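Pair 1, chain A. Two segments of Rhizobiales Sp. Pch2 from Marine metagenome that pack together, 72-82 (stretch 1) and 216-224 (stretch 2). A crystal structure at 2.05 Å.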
# COMPACT_ATOMS: atom_id res chain seq x y z
N ARG A 72 -20.00 -21.75 -27.97
CA ARG A 72 -20.80 -22.00 -26.77
C ARG A 72 -20.60 -20.95 -25.67
O ARG A 72 -21.18 -21.09 -24.59
CB ARG A 72 -20.48 -23.39 -26.22
N ARG A 73 -19.81 -19.90 -25.92
CA ARG A 73 -19.52 -18.94 -24.87
C ARG A 73 -20.73 -18.05 -24.59
O ARG A 73 -21.44 -17.66 -25.51
CB ARG A 73 -18.35 -18.05 -25.27
CG ARG A 73 -17.11 -18.75 -25.72
CD ARG A 73 -16.57 -19.69 -24.63
NE ARG A 73 -16.63 -19.16 -23.27
CZ ARG A 73 -15.79 -18.24 -22.77
NH1 ARG A 73 -14.85 -17.71 -23.54
NH2 ARG A 73 -15.92 -17.85 -21.51
N PRO A 74 -20.94 -17.67 -23.33
CA PRO A 74 -21.95 -16.65 -23.05
C PRO A 74 -21.68 -15.41 -23.86
O PRO A 74 -20.51 -15.05 -24.12
CB PRO A 74 -21.77 -16.39 -21.54
CG PRO A 74 -20.98 -17.54 -21.02
CD PRO A 74 -20.11 -17.99 -22.16
N PRO A 75 -22.73 -14.71 -24.33
CA PRO A 75 -22.58 -13.59 -25.29
C PRO A 75 -22.18 -12.26 -24.64
O PRO A 75 -22.91 -11.27 -24.67
CB PRO A 75 -23.96 -13.53 -25.96
CG PRO A 75 -24.90 -14.01 -24.91
CD PRO A 75 -24.15 -15.03 -24.07
N LEU A 76 -20.98 -12.23 -24.08
CA LEU A 76 -20.44 -11.05 -23.42
C LEU A 76 -19.05 -10.78 -23.97
O LEU A 76 -18.24 -11.70 -24.09
CB LEU A 76 -20.38 -11.25 -21.90
CG LEU A 76 -19.49 -10.28 -21.10
CD1 LEU A 76 -20.11 -8.88 -21.01
CD2 LEU A 76 -19.20 -10.83 -19.68
N ILE A 77 -18.77 -9.52 -24.29
CA ILE A 77 -17.45 -9.09 -24.73
C ILE A 77 -16.98 -7.98 -23.82
O ILE A 77 -17.70 -7.00 -23.58
CB ILE A 77 -17.46 -8.62 -26.20
CG1 ILE A 77 -17.97 -9.74 -27.10
CG2 ILE A 77 -16.05 -8.19 -26.62
CD1 ILE A 77 -18.30 -9.31 -28.53
N VAL A 78 -15.76 -8.12 -23.30
CA VAL A 78 -15.17 -7.16 -22.38
C VAL A 78 -14.13 -6.35 -23.13
O VAL A 78 -13.24 -6.92 -23.78
CB VAL A 78 -14.57 -7.87 -21.16
CG1 VAL A 78 -13.75 -6.89 -20.30
CG2 VAL A 78 -15.67 -8.47 -20.31
N LEU A 79 -14.23 -5.02 -23.05
CA LEU A 79 -13.20 -4.10 -23.53
C LEU A 79 -12.49 -3.55 -22.31
O LEU A 79 -13.11 -2.85 -21.50
CB LEU A 79 -13.80 -2.97 -24.37
CG LEU A 79 -14.74 -3.30 -25.53
CD1 LEU A 79 -15.00 -2.02 -26.37
CD2 LEU A 79 -14.17 -4.40 -26.40
N ALA A 80 -11.20 -3.85 -22.18
CA ALA A 80 -10.43 -3.51 -20.99
C ALA A 80 -9.16 -2.76 -21.37
O ALA A 80 -8.51 -3.11 -22.36
CB ALA A 80 -10.05 -4.77 -20.20
N GLY A 81 -8.80 -1.75 -20.60
CA GLY A 81 -7.52 -1.10 -20.79
C GLY A 81 -7.57 0.39 -20.49
O GLY A 81 -8.51 0.90 -19.89
N ASP A 82 -6.51 1.07 -20.94
CA ASP A 82 -6.24 2.46 -20.61
C ASP A 82 -7.43 3.37 -20.90
O ASP A 82 -8.11 3.25 -21.92
CB ASP A 82 -5.01 2.95 -21.38
CG ASP A 82 -3.76 2.12 -21.07
OD1 ASP A 82 -3.69 1.55 -19.97
OD2 ASP A 82 -2.85 2.05 -21.93
N ARG A 216 -17.17 -15.29 -17.75
CA ARG A 216 -18.20 -15.47 -18.76
C ARG A 216 -17.92 -14.74 -20.07
O ARG A 216 -18.60 -15.00 -21.06
CB ARG A 216 -19.55 -15.01 -18.21
CG ARG A 216 -20.13 -15.99 -17.21
CD ARG A 216 -21.37 -15.43 -16.54
NE ARG A 216 -22.12 -16.46 -15.81
CZ ARG A 216 -21.82 -16.89 -14.59
NH1 ARG A 216 -20.77 -16.40 -13.94
NH2 ARG A 216 -22.58 -17.82 -14.00
N ALA A 217 -16.93 -13.85 -20.12
CA ALA A 217 -16.62 -13.16 -21.37
C ALA A 217 -16.29 -14.17 -22.46
O ALA A 217 -15.44 -15.05 -22.28
CB ALA A 217 -15.45 -12.18 -21.17
N ALA A 218 -16.99 -14.06 -23.58
CA ALA A 218 -16.61 -14.83 -24.76
C ALA A 218 -15.29 -14.35 -25.29
O ALA A 218 -14.46 -15.14 -25.74
CB ALA A 218 -17.69 -14.72 -25.83
N GLU A 219 -15.06 -13.04 -25.24
CA GLU A 219 -13.77 -12.51 -25.62
C GLU A 219 -13.47 -11.30 -24.77
O GLU A 219 -14.36 -10.51 -24.44
CB GLU A 219 -13.72 -12.12 -27.11
CG GLU A 219 -12.31 -11.74 -27.57
CD GLU A 219 -12.23 -11.35 -29.02
OE1 GLU A 219 -13.27 -11.27 -29.69
OE2 GLU A 219 -11.11 -11.10 -29.49
N ILE A 220 -12.20 -11.16 -24.40
CA ILE A 220 -11.66 -9.97 -23.78
C ILE A 220 -10.72 -9.32 -24.79
O ILE A 220 -9.82 -9.98 -25.32
CB ILE A 220 -10.91 -10.31 -22.48
CG1 ILE A 220 -11.83 -11.08 -21.50
CG2 ILE A 220 -10.33 -9.02 -21.86
CD1 ILE A 220 -11.11 -11.58 -20.21
N ILE A 221 -10.93 -8.03 -25.06
CA ILE A 221 -10.15 -7.28 -26.04
C ILE A 221 -9.44 -6.18 -25.29
O ILE A 221 -10.09 -5.35 -24.63
CB ILE A 221 -11.03 -6.70 -27.16
CG1 ILE A 221 -11.71 -7.81 -27.96
CG2 ILE A 221 -10.19 -5.78 -28.12
CD1 ILE A 221 -12.78 -7.25 -28.93
N THR A 222 -8.12 -6.15 -25.39
CA THR A 222 -7.34 -5.28 -24.52
C THR A 222 -6.82 -4.07 -25.28
O THR A 222 -6.42 -4.16 -26.44
CB THR A 222 -6.19 -6.06 -23.87
OG1 THR A 222 -5.38 -6.68 -24.88
CG2 THR A 222 -6.76 -7.15 -22.94
N PHE A 223 -6.84 -2.93 -24.59
CA PHE A 223 -6.40 -1.63 -25.07
C PHE A 223 -5.25 -1.21 -24.16
O PHE A 223 -5.44 -0.57 -23.12
CB PHE A 223 -7.54 -0.60 -25.05
CG PHE A 223 -8.72 -0.99 -25.90
CD1 PHE A 223 -9.53 -2.05 -25.54
CD2 PHE A 223 -9.01 -0.30 -27.07
CE1 PHE A 223 -10.60 -2.43 -26.33
CE2 PHE A 223 -10.09 -0.67 -27.86
CZ PHE A 223 -10.89 -1.72 -27.49
N ASP A 224 -4.06 -1.59 -24.54
CA ASP A 224 -2.88 -1.12 -23.84
C ASP A 224 -2.10 -0.24 -24.79
O ASP A 224 -2.61 0.18 -25.84
CB ASP A 224 -2.06 -2.29 -23.29
CG ASP A 224 -2.07 -3.49 -24.20
OD1 ASP A 224 -1.78 -3.32 -25.40
OD2 ASP A 224 -2.35 -4.61 -23.71
O HOH W 1 -3.09 3.09 -24.50

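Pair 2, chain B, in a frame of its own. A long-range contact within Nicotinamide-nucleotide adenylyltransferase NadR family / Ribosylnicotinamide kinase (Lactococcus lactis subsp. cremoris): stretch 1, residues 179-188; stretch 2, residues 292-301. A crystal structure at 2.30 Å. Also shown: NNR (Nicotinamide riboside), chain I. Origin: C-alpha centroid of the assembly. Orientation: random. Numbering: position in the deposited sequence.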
# COMPACT_ATOMS: atom_id res chain seq x y z
N PHE B 179 1.78 2.05 2.39
CA PHE B 179 2.53 2.46 3.59
C PHE B 179 1.99 1.82 4.86
O PHE B 179 2.48 2.13 5.95
CB PHE B 179 2.52 3.97 3.74
CG PHE B 179 3.35 4.68 2.71
CD1 PHE B 179 4.72 4.70 2.81
CD2 PHE B 179 2.75 5.27 1.62
CE1 PHE B 179 5.49 5.34 1.85
CE2 PHE B 179 3.51 5.90 0.65
CZ PHE B 179 4.87 5.94 0.76
N SER B 180 0.97 0.99 4.74
CA SER B 180 0.32 0.44 5.92
C SER B 180 1.22 -0.58 6.61
O SER B 180 1.93 -1.35 5.96
CB SER B 180 -1.01 -0.20 5.53
OG SER B 180 -1.65 -0.63 6.69
N LYS B 181 1.23 -0.55 7.94
CA LYS B 181 1.79 -1.63 8.73
C LYS B 181 0.77 -2.76 8.88
O LYS B 181 -0.43 -2.50 9.06
CB LYS B 181 2.22 -1.10 10.10
CG LYS B 181 3.50 -0.22 10.08
CD LYS B 181 4.73 -1.06 10.02
CE LYS B 181 6.02 -0.22 10.12
NZ LYS B 181 6.07 0.74 8.99
N VAL B 182 1.24 -4.00 8.85
CA VAL B 182 0.34 -5.16 8.85
C VAL B 182 0.84 -6.16 9.88
O VAL B 182 2.00 -6.61 9.82
CB VAL B 182 0.25 -5.80 7.45
CG1 VAL B 182 -0.64 -7.05 7.46
CG2 VAL B 182 -0.26 -4.79 6.41
N VAL B 183 -0.02 -6.51 10.83
CA VAL B 183 0.23 -7.53 11.85
C VAL B 183 -0.71 -8.69 11.60
O VAL B 183 -1.93 -8.51 11.58
CB VAL B 183 -0.00 -6.98 13.27
CG1 VAL B 183 0.28 -8.05 14.32
CG2 VAL B 183 0.80 -5.74 13.50
N THR B 184 -0.16 -9.90 11.45
CA THR B 184 -0.97 -11.09 11.18
C THR B 184 -0.83 -12.06 12.33
O THR B 184 0.29 -12.35 12.78
CB THR B 184 -0.54 -11.76 9.87
OG1 THR B 184 -0.65 -10.83 8.79
CG2 THR B 184 -1.43 -12.97 9.58
N VAL B 185 -1.95 -12.58 12.81
CA VAL B 185 -1.95 -13.56 13.90
C VAL B 185 -2.19 -14.95 13.32
O VAL B 185 -3.05 -15.14 12.46
CB VAL B 185 -3.01 -13.20 14.96
CG1 VAL B 185 -3.03 -14.25 16.05
CG2 VAL B 185 -2.76 -11.81 15.53
N MET B 186 -1.42 -15.92 13.79
CA MET B 186 -1.47 -17.29 13.29
C MET B 186 -1.50 -18.27 14.46
O MET B 186 -0.87 -18.05 15.49
CB MET B 186 -0.25 -17.59 12.39
CG MET B 186 -0.09 -16.67 11.17
SD MET B 186 1.27 -17.21 10.09
CE MET B 186 1.26 -15.91 8.85
N GLY B 187 -2.24 -19.36 14.29
CA GLY B 187 -2.34 -20.36 15.34
C GLY B 187 -3.41 -21.36 15.03
O GLY B 187 -4.22 -21.19 14.11
N SER B 188 -3.42 -22.44 15.82
CA SER B 188 -4.43 -23.48 15.69
C SER B 188 -5.80 -22.93 16.06
O SER B 188 -5.94 -21.85 16.63
CB SER B 188 -4.12 -24.66 16.61
OG SER B 188 -2.77 -25.05 16.53
N GLU B 292 1.04 -11.07 -0.18
CA GLU B 292 0.89 -10.65 1.21
C GLU B 292 2.09 -9.82 1.65
O GLU B 292 3.23 -10.11 1.29
CB GLU B 292 0.73 -11.87 2.11
CG GLU B 292 -0.52 -12.69 1.78
CD GLU B 292 -0.77 -13.79 2.79
OE1 GLU B 292 -0.01 -13.84 3.79
OE2 GLU B 292 -1.71 -14.60 2.61
N ARG B 293 1.81 -8.77 2.41
CA ARG B 293 2.84 -7.93 3.00
C ARG B 293 2.62 -7.98 4.50
O ARG B 293 1.62 -7.46 4.99
CB ARG B 293 2.75 -6.48 2.50
CG ARG B 293 2.48 -6.31 1.03
CD ARG B 293 3.76 -6.23 0.26
NE ARG B 293 3.53 -6.16 -1.18
CZ ARG B 293 3.52 -7.22 -1.99
NH1 ARG B 293 3.71 -8.43 -1.49
NH2 ARG B 293 3.32 -7.06 -3.29
N MET B 294 3.57 -8.55 5.24
CA MET B 294 3.46 -8.65 6.69
C MET B 294 4.67 -8.02 7.35
O MET B 294 5.81 -8.26 6.95
CB MET B 294 3.31 -10.11 7.13
CG MET B 294 1.96 -10.68 6.69
SD MET B 294 1.80 -12.43 7.01
CE MET B 294 2.93 -13.12 5.81
N ASP B 295 4.41 -7.20 8.38
CA ASP B 295 5.50 -6.60 9.14
C ASP B 295 5.78 -7.36 10.41
O ASP B 295 6.93 -7.41 10.86
CB ASP B 295 5.17 -5.14 9.48
CG ASP B 295 4.99 -4.28 8.25
OD1 ASP B 295 6.00 -3.91 7.61
OD2 ASP B 295 3.83 -3.99 7.88
N LEU B 296 4.76 -7.99 10.98
CA LEU B 296 4.88 -8.71 12.24
C LEU B 296 3.93 -9.88 12.19
O LEU B 296 2.77 -9.71 11.82
CB LEU B 296 4.54 -7.80 13.43
CG LEU B 296 4.40 -8.57 14.75
CD1 LEU B 296 5.75 -9.18 15.13
CD2 LEU B 296 3.85 -7.67 15.86
N ILE B 297 4.42 -11.07 12.54
CA ILE B 297 3.64 -12.30 12.57
C ILE B 297 3.63 -12.82 14.00
O ILE B 297 4.68 -13.24 14.53
CB ILE B 297 4.21 -13.34 11.60
CG1 ILE B 297 4.12 -12.82 10.16
CG2 ILE B 297 3.47 -14.68 11.73
CD1 ILE B 297 5.01 -13.58 9.16
N LEU B 298 2.47 -12.82 14.63
CA LEU B 298 2.29 -13.31 15.99
C LEU B 298 1.79 -14.75 15.95
O LEU B 298 0.70 -15.01 15.42
CB LEU B 298 1.30 -12.43 16.75
CG LEU B 298 1.79 -11.01 17.00
CD1 LEU B 298 0.70 -10.14 17.55
CD2 LEU B 298 2.97 -11.01 17.95
N VAL B 299 2.55 -15.68 16.51
CA VAL B 299 2.20 -17.09 16.50
C VAL B 299 1.78 -17.48 17.91
O VAL B 299 2.54 -17.29 18.86
CB VAL B 299 3.37 -17.96 16.03
CG1 VAL B 299 3.04 -19.44 16.19
CG2 VAL B 299 3.71 -17.65 14.57
N ILE B 300 0.57 -18.03 18.05
CA ILE B 300 0.10 -18.55 19.33
C ILE B 300 0.47 -20.04 19.38
O ILE B 300 -0.13 -20.84 18.64
CB ILE B 300 -1.41 -18.35 19.49
CG1 ILE B 300 -1.77 -16.87 19.37
CG2 ILE B 300 -1.87 -18.94 20.82
CD1 ILE B 300 -3.28 -16.59 19.49
N PRO B 301 1.38 -20.44 20.25
CA PRO B 301 1.82 -21.83 20.28
C PRO B 301 0.87 -22.68 21.09
O PRO B 301 0.10 -22.15 21.92
CB PRO B 301 3.20 -21.74 20.95
CG PRO B 301 3.03 -20.61 21.90
CD PRO B 301 2.12 -19.62 21.22
O2R NNR I . -5.30 -5.43 -0.98
C2R NNR I . -3.87 -5.39 -0.84
C3R NNR I . -3.18 -4.82 -2.08
O3R NNR I . -4.11 -4.45 -3.11
C4R NNR I . -2.25 -5.90 -2.58
C5R NNR I . -0.81 -5.43 -2.59
O5R NNR I . 0.04 -6.50 -3.04
O4R NNR I . -2.39 -7.04 -1.72
C1R NNR I . -3.33 -6.80 -0.68
N1 NNR I . -2.68 -6.93 0.63
C2 NNR I . -2.84 -8.05 1.34
C6 NNR I . -1.93 -5.92 1.09
C5 NNR I . -1.29 -6.01 2.32
C4 NNR I . -1.44 -7.16 3.08
C3 NNR I . -2.22 -8.19 2.58
C7 NNR I . -2.41 -9.45 3.37
O7 NNR I . -3.39 -10.15 3.17
N7 NNR I . -1.48 -9.79 4.27

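Both pairs are two neighbouring parallel strands of a sheet, and 14 central residues superpose with an RMSD of 0.5 Å on N, CA and C. The strand axes approach to 4.6 Å in pair 1 and 4.7 Å in pair 2, and cross at -26° and -21°. The matched bridges run from Ile77(A)–Glu219(A), equivalent to Val183(B)–Leu296(B), through Ala80(A)–Thr222(A), equivalent to Met186(B)–Val299(B).

The hydrogen-bond ladder is the same in both, since the register matches and in a parallel pair one residue bonds to the two that flank its partner. Val78(A) N donates to Glu219(A) O (3.0 Å) and Ile221(A) N to Val78(A) O (2.9 Å); at the same positions Thr184(B) N donates to Leu296(B) O (3.0 Å) and Leu298(B) N to Thr184(B) O (2.9 Å). One step on, Ala80(A) N to Ile221(A) O (3.1 Å) matches Met186(B) N to Leu298(B) O (2.8 Å), and Phe223(A) N to Ala80(A) O (2.8 Å) matches Ile300(B) N to Met186(B) O (2.9 Å).

The two faces are filled differently. On the face of Ile77(A) and Leu79(A), Leu79(A) CB meets Phe223(A) CE1 at 3.8 Å; in pair 2 the smaller Val185(B) reaches the Ile300(B) side chain, CG1 to CD1, at 4.2 Å. Val183(B) CG1 touches both Leu296(B) CD2 and Leu298(B) CD1 at 3.9 Å, whereas pair 1 has Glu219(A) at the position of Leu296(B).

On the other face, pair 2 carries the bulkier side chains, with methionines where pair 1 has alanines. Val78(A) CG2 packs on Ala217(A) CB at 3.8 Å; the matching pair 2 residues place Thr184(B) OG1 3.4 Å from Met294(B) CG, leaving that buried hydroxyl without a polar partner in the model. Where pair 1 has the short Ala80(A), Met186(B) extends back along the strand, bringing its SD 3.7 Å from Ile297(B) CG2 and its CE 4.0 Å from Met294(B) SD.

At the strand entrance, Ala218(A) N donates to Leu76(A) O (2.7 Å), as Asp295(B) N does to Val182(B) O (2.9 Å). Asp295(B) adds a side-chain clasp, its OD2 accepting from Val182(B) N at 2.8 Å; the methyl of Ala218(A) instead lies against the loop, its CB 3.3 Å from Pro74(A) O.

Gly81(A) and Gly187(B) fall at the same position. A CB on Gly81(A) would clash with Phe223(A) O, 2.0 Å away; on Gly187(B) it would sit tightly, 3.3 Å from Ile300(B) CB.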